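Local coordinates for protein bifunctional endomannanase/endoglucanase (Caldanaerobius polysaccharolyticus, PDB 3W0K) that hydrolyses internal glycosidic bonds of mannans and of beta-glucans such as cellulose, as a bifunctional endomannanase/endoglucanase of glycoside hydrolase family 5, at residues Lys230-Asn233 with Lys234-Arg238; Ile271-Phe274 with Glu275-Ser279; Leu278-Tyr281 with Lys282-Glu285. One frame throughout, in Å; residues are numbered along the deposited sequence.

Contact 1: Lys230-Asn233 with Lys234-Arg238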
loop_
_atom_site.group_PDB
_atom_site.type_symbol
_atom_site.label_atom_id
_atom_site.label_comp_id
_atom_site.label_asym_id
_atom_site.label_seq_id
_atom_site.Cartn_x
_atom_site.Cartn_y
_atom_site.Cartn_z
ATOM N N LYS A 230 8.325 -23.443 8.469
ATOM C CA LYS A 230 9.224 -22.989 7.414
ATOM C C LYS A 230 10.277 -22.032 7.964
ATOM O O LYS A 230 9.983 -21.192 8.814
ATOM C CB LYS A 230 8.426 -22.307 6.298
ATOM C CG LYS A 230 9.280 -21.718 5.183
ATOM C CD LYS A 230 8.424 -21.078 4.100
ATOM C CE LYS A 230 7.696 -22.120 3.267
ATOM N NZ LYS A 230 8.650 -22.987 2.515
ATOM N N VAL A 231 11.508 -22.181 7.483
ATOM C CA VAL A 231 12.623 -21.335 7.905
ATOM C C VAL A 231 12.708 -20.102 7.009
ATOM O O VAL A 231 12.805 -20.221 5.786
ATOM C CB VAL A 231 13.961 -22.110 7.842
ATOM C CG1 VAL A 231 15.121 -21.206 8.235
ATOM C CG2 VAL A 231 13.903 -23.324 8.752
ATOM N N TRP A 232 12.667 -18.920 7.618
ATOM C CA TRP A 232 12.732 -17.673 6.865
ATOM C C TRP A 232 14.088 -16.979 6.878
ATOM O O TRP A 232 14.640 -16.671 7.933
ATOM C CB TRP A 232 11.646 -16.698 7.332
ATOM C CG TRP A 232 10.280 -17.058 6.838
ATOM C CD1 TRP A 232 9.413 -17.948 7.401
ATOM C CD2 TRP A 232 9.630 -16.548 5.667
ATOM N NE1 TRP A 232 8.262 -18.028 6.653
ATOM C CE2 TRP A 232 8.368 -17.180 5.582
ATOM C CE3 TRP A 232 9.991 -15.621 4.679
ATOM C CZ2 TRP A 232 7.464 -16.916 4.546
ATOM C CZ3 TRP A 232 9.093 -15.359 3.648
ATOM C CH2 TRP A 232 7.844 -16.006 3.592
ATOM N N ASN A 233 14.605 -16.746 5.679
ATOM C CA ASN A 233 15.877 -16.063 5.461
ATOM C C ASN A 233 15.809 -15.417 4.080
ATOM O O ASN A 233 14.749 -15.429 3.447
ATOM C CB ASN A 233 17.061 -17.040 5.567
ATOM C CG ASN A 233 16.875 -18.293 4.730
ATOM O OD1 ASN A 233 16.480 -18.230 3.568
ATOM N ND2 ASN A 233 17.185 -19.444 5.319
ATOM N N LYS A 234 16.919 -14.863 3.601
ATOM C CA LYS A 234 16.916 -14.210 2.294
ATOM C C LYS A 234 16.516 -15.151 1.154
ATOM O O LYS A 234 15.820 -14.740 0.225
ATOM C CB LYS A 234 18.267 -13.554 2.005
ATOM C CG LYS A 234 18.224 -12.565 0.848
ATOM C CD LYS A 234 19.542 -11.829 0.696
ATOM C CE LYS A 234 19.490 -10.853 -0.463
ATOM N NZ LYS A 234 20.757 -10.087 -0.599
ATOM N N ASP A 235 16.939 -16.411 1.235
ATOM C CA ASP A 235 16.596 -17.394 0.208
ATOM C C ASP A 235 15.091 -17.647 0.190
ATOM O O ASP A 235 14.498 -17.824 -0.877
ATOM C CB ASP A 235 17.339 -18.718 0.440
ATOM C CG ASP A 235 18.802 -18.655 0.025
ATOM O OD1 ASP A 235 19.180 -17.751 -0.748
ATOM O OD2 ASP A 235 19.576 -19.535 0.461
ATOM N N THR A 236 14.485 -17.666 1.375
ATOM C CA THR A 236 13.045 -17.884 1.503
ATOM C C THR A 236 12.301 -16.690 0.914
ATOM O O THR A 236 11.247 -16.848 0.295
ATOM C CB THR A 236 12.630 -18.069 2.972
ATOM O OG1 THR A 236 13.493 -19.030 3.593
ATOM C CG2 THR A 236 11.198 -18.577 3.059
ATOM N N LEU A 237 12.855 -15.494 1.106
ATOM C CA LEU A 237 12.243 -14.285 0.559
ATOM C C LEU A 237 12.289 -14.326 -0.966
ATOM O O LEU A 237 11.359 -13.870 -1.632
ATOM C CB LEU A 237 12.940 -13.031 1.092
ATOM C CG LEU A 237 12.578 -12.641 2.526
ATOM C CD1 LEU A 237 13.568 -11.620 3.064
ATOM C CD2 LEU A 237 11.155 -12.085 2.562
ATOM N N ARG A 238 13.364 -14.889 -1.521
ATOM C CA ARG A 238 13.486 -15.007 -2.971
ATOM C C ARG A 238 12.405 -15.955 -3.488
ATOM O O ARG A 238 11.809 -15.712 -4.537
ATOM C CB ARG A 238 14.871 -15.532 -3.365
ATOM C CG ARG A 238 16.007 -14.551 -3.123
ATOM C CD ARG A 238 17.335 -15.136 -3.597
ATOM N NE ARG A 238 18.454 -14.222 -3.385
ATOM C CZ ARG A 238 18.792 -13.238 -4.213
ATOM N NH1 ARG A 238 18.100 -13.020 -5.322
ATOM N NH2 ARG A 238 19.835 -12.470 -3.932
#
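Asn233 holds CG between its backbone N and carbonyl carbon (chi1 50°), while Thr236 sets OG1 beside its own N and CG2 beside its carbonyl carbon (chi1 -49°); together these torsions build a capping box where strand 230-232 gives way to helix 234-249. Asn233 is the N-cap. Its OD1 turns over the first helical turn and accepts from Thr236 N at 3.0 Å, with the donor tilted 22° from the amide carbonyl plane. The return bond is weak, Asn233 N donating to Thr236 OG1 at 3.3 Å. That hydroxyl spends its own proton on the strand, since Thr236 OG1 donates to Val231 O at 2.6 Å, in the carbonyl plane and on a lone pair. One threonine oxygen therefore ties the cap residue to the backbone two residues earlier. The helical bonding pattern begins at once, Leu237 N donating to Asn233 O at 3.0 Å. Outside the pair, Asn233 ND2 binds Asp224 OD1, and Trp232 pairs through its backbone with Leu225 on the other strand of the two-stranded antiparallel hairpin; the extended Lys234 side chain leads to Ser279 on helix 267-284. The methyl branch of Thr236 works on the apolar side. It crosses the buried Trp232 side chain at about a right angle and sits over one indole face, Thr236 CG2 lying 3.7 Å from the centroid of the Trp232 six-membered ring and not far off its normal, a CH-pi contact. Lys230 passes the same methyl in the opposite direction, bringing Lys230 CD to 3.9 Å from Thr236 CG2. At the indole edge, near the ring plane, Leu237 CD2 approaches Trp232 CZ3 at 4.0 Å.

Contact 2: Ile271-Phe274 with Glu275-Ser279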
loop_
_atom_site.group_PDB
_atom_site.type_symbol
_atom_site.label_atom_id
_atom_site.label_comp_id
_atom_site.label_asym_id
_atom_site.label_seq_id
_atom_site.Cartn_x
_atom_site.Cartn_y
_atom_site.Cartn_z
ATOM N N ILE A 271 16.148 -4.489 11.761
ATOM C CA ILE A 271 17.165 -3.984 10.844
ATOM C C ILE A 271 17.756 -5.111 10.000
ATOM O O ILE A 271 17.937 -4.949 8.801
ATOM C CB ILE A 271 18.290 -3.230 11.606
ATOM C CG1 ILE A 271 17.770 -1.876 12.101
ATOM C CG2 ILE A 271 19.523 -3.046 10.719
ATOM C CD1 ILE A 271 17.489 -0.871 10.986
ATOM N N ARG A 272 18.016 -6.259 10.626
ATOM C CA ARG A 272 18.576 -7.406 9.913
ATOM C C ARG A 272 17.633 -7.852 8.793
ATOM O O ARG A 272 18.069 -8.180 7.688
ATOM C CB ARG A 272 18.830 -8.569 10.881
ATOM C CG ARG A 272 19.457 -9.791 10.230
ATOM C CD ARG A 272 20.814 -9.467 9.634
ATOM N NE ARG A 272 21.350 -10.588 8.868
ATOM C CZ ARG A 272 21.076 -10.829 7.589
ATOM N NH1 ARG A 272 20.262 -10.020 6.915
ATOM N NH2 ARG A 272 21.628 -11.870 6.979
ATOM N N TRP A 273 16.337 -7.839 9.089
ATOM C CA TRP A 273 15.323 -8.219 8.117
ATOM C C TRP A 273 15.232 -7.153 7.016
ATOM O O TRP A 273 15.160 -7.483 5.831
ATOM C CB TRP A 273 13.977 -8.422 8.821
ATOM C CG TRP A 273 12.816 -8.526 7.890
ATOM C CD1 TRP A 273 12.397 -9.633 7.209
ATOM C CD2 TRP A 273 11.945 -7.459 7.500
ATOM N NE1 TRP A 273 11.320 -9.317 6.410
ATOM C CE2 TRP A 273 11.025 -7.988 6.571
ATOM C CE3 TRP A 273 11.860 -6.103 7.844
ATOM C CZ2 TRP A 273 10.027 -7.205 5.978
ATOM C CZ3 TRP A 273 10.872 -5.327 7.256
ATOM C CH2 TRP A 273 9.969 -5.880 6.332
ATOM N N PHE A 274 15.271 -5.879 7.410
ATOM C CA PHE A 274 15.223 -4.778 6.442
ATOM C C PHE A 274 16.370 -4.898 5.441
ATOM O O PHE A 274 16.196 -4.654 4.250
ATOM C CB PHE A 274 15.327 -3.423 7.149
ATOM C CG PHE A 274 14.001 -2.809 7.507
ATOM C CD1 PHE A 274 13.115 -2.406 6.512
ATOM C CD2 PHE A 274 13.662 -2.589 8.837
ATOM C CE1 PHE A 274 11.909 -1.787 6.843
ATOM C CE2 PHE A 274 12.457 -1.972 9.178
ATOM C CZ PHE A 274 11.579 -1.570 8.177
ATOM N N GLU A 275 17.551 -5.264 5.933
ATOM C CA GLU A 275 18.710 -5.411 5.064
ATOM C C GLU A 275 18.470 -6.442 3.967
ATOM O O GLU A 275 18.883 -6.240 2.827
ATOM C CB GLU A 275 19.951 -5.755 5.886
ATOM C CG GLU A 275 20.417 -4.595 6.755
ATOM C CD GLU A 275 21.508 -4.974 7.734
ATOM O OE1 GLU A 275 21.522 -6.129 8.210
ATOM O OE2 GLU A 275 22.345 -4.102 8.046
ATOM N N ASP A 276 17.763 -7.518 4.299
ATOM C CA ASP A 276 17.453 -8.553 3.319
ATOM C C ASP A 276 16.419 -8.112 2.286
ATOM O O ASP A 276 16.663 -8.222 1.084
ATOM C CB ASP A 276 16.973 -9.831 4.005
ATOM C CG ASP A 276 18.113 -10.717 4.468
ATOM O OD1 ASP A 276 19.290 -10.395 4.194
ATOM O OD2 ASP A 276 17.824 -11.753 5.095
ATOM N N VAL A 277 15.267 -7.616 2.740
ATOM C CA VAL A 277 14.234 -7.194 1.795
ATOM C C VAL A 277 14.665 -6.026 0.923
ATOM O O VAL A 277 14.462 -6.055 -0.285
ATOM C CB VAL A 277 12.866 -6.880 2.470
ATOM C CG1 VAL A 277 12.291 -8.139 3.098
ATOM C CG2 VAL A 277 12.999 -5.770 3.497
ATOM N N LEU A 278 15.312 -5.028 1.520
ATOM C CA LEU A 278 15.764 -3.870 0.754
ATOM C C LEU A 278 16.853 -4.230 -0.258
ATOM O O LEU A 278 16.839 -3.727 -1.382
ATOM C CB LEU A 278 16.218 -2.744 1.687
ATOM C CG LEU A 278 15.077 -2.027 2.417
ATOM C CD1 LEU A 278 15.627 -1.116 3.499
ATOM C CD2 LEU A 278 14.237 -1.235 1.423
ATOM N N SER A 279 17.777 -5.115 0.121
ATOM C CA SER A 279 18.834 -5.528 -0.807
ATOM C C SER A 279 18.205 -6.282 -1.978
ATOM O O SER A 279 18.678 -6.191 -3.109
ATOM C CB SER A 279 19.907 -6.379 -0.111
ATOM O OG SER A 279 19.388 -7.598 0.383
HETATM O O HOH W 1 21.374 -12.298 4.122
#
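Helix 267-284 is the crossover of the beta-alpha-beta unit between the last two strands of the (beta/alpha)8 barrel, 254-259 and 287-290, and residues 271-279 form successive turns of it whose side chains pair at i to i+4. Arg272 with Asp276 is the polar pair. The arginine starts away from the next turn but bends at chi2 (61°), which swings the guanidinium back along the helix. Arg272 NH1 then donates to Asp276 OD1 at 2.9 Å, nearly straight at 167°, in a salt bridge. The carboxylate oxygen lies in the guanidinium plane, yet it is itself met from above its own plane, the two flat groups standing 84° apart. A water closes the second side, accepting from Arg272 NH2 and donating to Asp276 OD1, so this oxygen takes two bonds; OD2 is held separately by Tyr222 OH. Glu275 OE1 comes no nearer than 4.3 Å to Arg272 NH1 and lies well out of the guanidinium plane, close enough for charge attraction but with no N-H directed at it. On the buried side, Val277 lays both methyls over one face of the Trp273 indole: Val277 CG2 is 4.1 Å from the six-membered ring centroid, almost on the ring normal, and CG1 reaches CE2 of Trp273 at 3.7 Å. Trp273 NE1 is bonded to Gln199 O, which restrains the turn of the indole. Phe274 and Leu278 run side by side, their CD1 atoms 4.1 Å apart, toward helix 319-327. Val277 N donates to Trp273 O at 3.1 Å, the ordinary helical bond of this turn. With a buried carboxylate facing a partly exposed guanidinium, the salt bridge and Tyr222 would together be expected to favour the ionised form of Asp276.

Contact 3: Leu278-Tyr281 with Lys282-Glu285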
loop_
_atom_site.group_PDB
_atom_site.type_symbol
_atom_site.label_atom_id
_atom_site.label_comp_id
_atom_site.label_asym_id
_atom_site.label_seq_id
_atom_site.Cartn_x
_atom_site.Cartn_y
_atom_site.Cartn_z
ATOM N N LEU A 278 15.312 -5.028 1.520
ATOM C CA LEU A 278 15.764 -3.870 0.754
ATOM C C LEU A 278 16.853 -4.230 -0.258
ATOM O O LEU A 278 16.839 -3.727 -1.382
ATOM C CB LEU A 278 16.218 -2.744 1.687
ATOM C CG LEU A 278 15.077 -2.027 2.417
ATOM C CD1 LEU A 278 15.627 -1.116 3.499
ATOM C CD2 LEU A 278 14.237 -1.235 1.423
ATOM N N SER A 279 17.777 -5.115 0.121
ATOM C CA SER A 279 18.834 -5.528 -0.807
ATOM C C SER A 279 18.205 -6.282 -1.978
ATOM O O SER A 279 18.678 -6.191 -3.109
ATOM C CB SER A 279 19.907 -6.379 -0.111
ATOM O OG SER A 279 19.388 -7.598 0.383
ATOM N N LEU A 280 17.125 -7.013 -1.706
ATOM C CA LEU A 280 16.417 -7.733 -2.758
ATOM C C LEU A 280 15.729 -6.736 -3.684
ATOM O O LEU A 280 15.755 -6.896 -4.900
ATOM C CB LEU A 280 15.381 -8.692 -2.170
ATOM C CG LEU A 280 15.914 -10.027 -1.657
ATOM C CD1 LEU A 280 14.782 -10.842 -1.070
ATOM C CD2 LEU A 280 16.576 -10.786 -2.806
ATOM N N TYR A 281 15.117 -5.702 -3.108
ATOM C CA TYR A 281 14.437 -4.693 -3.917
ATOM C C TYR A 281 15.430 -3.971 -4.827
ATOM O O TYR A 281 15.115 -3.673 -5.978
ATOM C CB TYR A 281 13.698 -3.681 -3.033
ATOM C CG TYR A 281 12.590 -4.274 -2.186
ATOM C CD1 TYR A 281 12.041 -5.527 -2.478
ATOM C CD2 TYR A 281 12.107 -3.589 -1.076
ATOM C CE1 TYR A 281 11.039 -6.080 -1.677
ATOM C CE2 TYR A 281 11.107 -4.127 -0.272
ATOM C CZ TYR A 281 10.580 -5.371 -0.575
ATOM O OH TYR A 281 9.608 -5.900 0.240
ATOM N N LYS A 282 16.637 -3.726 -4.320
ATOM C CA LYS A 282 17.673 -3.061 -5.104
ATOM C C LYS A 282 18.102 -3.961 -6.261
ATOM O O LYS A 282 18.224 -3.507 -7.401
ATOM C CB LYS A 282 18.886 -2.731 -4.231
ATOM C CG LYS A 282 19.932 -1.892 -4.952
ATOM C CD LYS A 282 21.101 -1.556 -4.052
ATOM C CE LYS A 282 22.065 -0.609 -4.748
ATOM N NZ LYS A 282 23.217 -0.256 -3.876
ATOM N N GLU A 283 18.297 -5.242 -5.964
ATOM C CA GLU A 283 18.698 -6.222 -6.973
ATOM C C GLU A 283 17.631 -6.368 -8.057
ATOM O O GLU A 283 17.946 -6.436 -9.249
ATOM C CB GLU A 283 18.949 -7.581 -6.314
ATOM C CG GLU A 283 19.356 -8.679 -7.291
ATOM C CD GLU A 283 19.512 -10.034 -6.630
ATOM O OE1 GLU A 283 19.964 -10.089 -5.469
ATOM O OE2 GLU A 283 19.184 -11.048 -7.279
ATOM N N PHE A 284 16.370 -6.399 -7.630
ATOM C CA PHE A 284 15.233 -6.542 -8.539
ATOM C C PHE A 284 14.897 -5.229 -9.238
ATOM O O PHE A 284 14.148 -5.217 -10.219
ATOM C CB PHE A 284 13.985 -6.997 -7.771
ATOM C CG PHE A 284 14.111 -8.342 -7.101
ATOM C CD1 PHE A 284 15.134 -9.229 -7.432
ATOM C CD2 PHE A 284 13.181 -8.727 -6.140
ATOM C CE1 PHE A 284 15.224 -10.475 -6.817
ATOM C CE2 PHE A 284 13.262 -9.969 -5.519
ATOM C CZ PHE A 284 14.287 -10.846 -5.860
ATOM N N GLU A 285 15.449 -4.132 -8.720
ATOM C CA GLU A 285 15.206 -2.786 -9.235
ATOM C C GLU A 285 13.740 -2.408 -9.021
ATOM O O GLU A 285 13.073 -1.880 -9.914
ATOM C CB GLU A 285 15.607 -2.665 -10.710
ATOM C CG GLU A 285 17.110 -2.788 -10.939
ATOM C CD GLU A 285 17.530 -2.484 -12.369
ATOM O OE1 GLU A 285 16.718 -1.925 -13.139
ATOM O OE2 GLU A 285 18.687 -2.799 -12.723
HETATM O O HOH W 2 20.358 -8.755 -3.057
#
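Phe284 lays its ring against the last turns of helix 267-284, with Leu280 O over one face, 3.1 Å above the Phe284 ring plane and offset toward the rim; CG of Phe284 is the ring atom nearest to that oxygen. The same Leu280 O accepts the backbone bond from Phe284 N at 2.8 Å, with an N-H...O angle of 157°. Beside it the two side chains point the same way, CD2 of Leu280 touching CZ of Phe284 at 3.8 Å. One residue earlier in the chain, Glu283 N donates to Ser279 O at 3.0 Å, and a water links that carbonyl, through a weak bond, to Glu283 OE1. The extended Glu283 chain (chi1 179°, CG opposite its N) also carries OE1 to Arg238 NH2 of helix 234-249 in a salt bridge. Farther out, Leu280 packs on Leu237 and Arg238, Phe284 meets the Trp286 ring, and Tyr281 OH bonds Tyr241 OH. The helix closes in a Schellman motif: Glu285, at positive phi (65°), is the C-prime residue, with Trp286 N bonded to Tyr281 O and Glu285 N weakly to Lys282 O. This reversal leads the chain directly into strand 287-290. Backbone donors thus meet the Tyr281 and Lys282 carbonyls, Phe284 O takes Gln248 NE2, and the Leu280-Phe284 flank packs on helix 234-249.

In the fold
All three contacts lie on the same side of the chain's centre. Contact 2, mostly buried, and contact 3, partly buried, share Leu278 and Ser279 on one helix, 267-284; contact 1, partly buried and farther from the chain's centre, starts the adjacent helix 234-249. Their chemistry follows position: contact 1 caps a helix start with side-chain acceptors, contact 2 adds a salt bridge and aromatic packing along a helix middle, and contact 3 ends a helix through backbone bonds. Noncovalent contacts join the two helices. Lys234 NZ lies 3.0 Å from Ser279 OG, a probable hydrogen bond, and Leu237 CD1 packs 3.7 Å from Val277 CG1, between contacts 1 and 2, while Leu237 CB meets Leu280 CD1 at 3.6 Å toward contact 3.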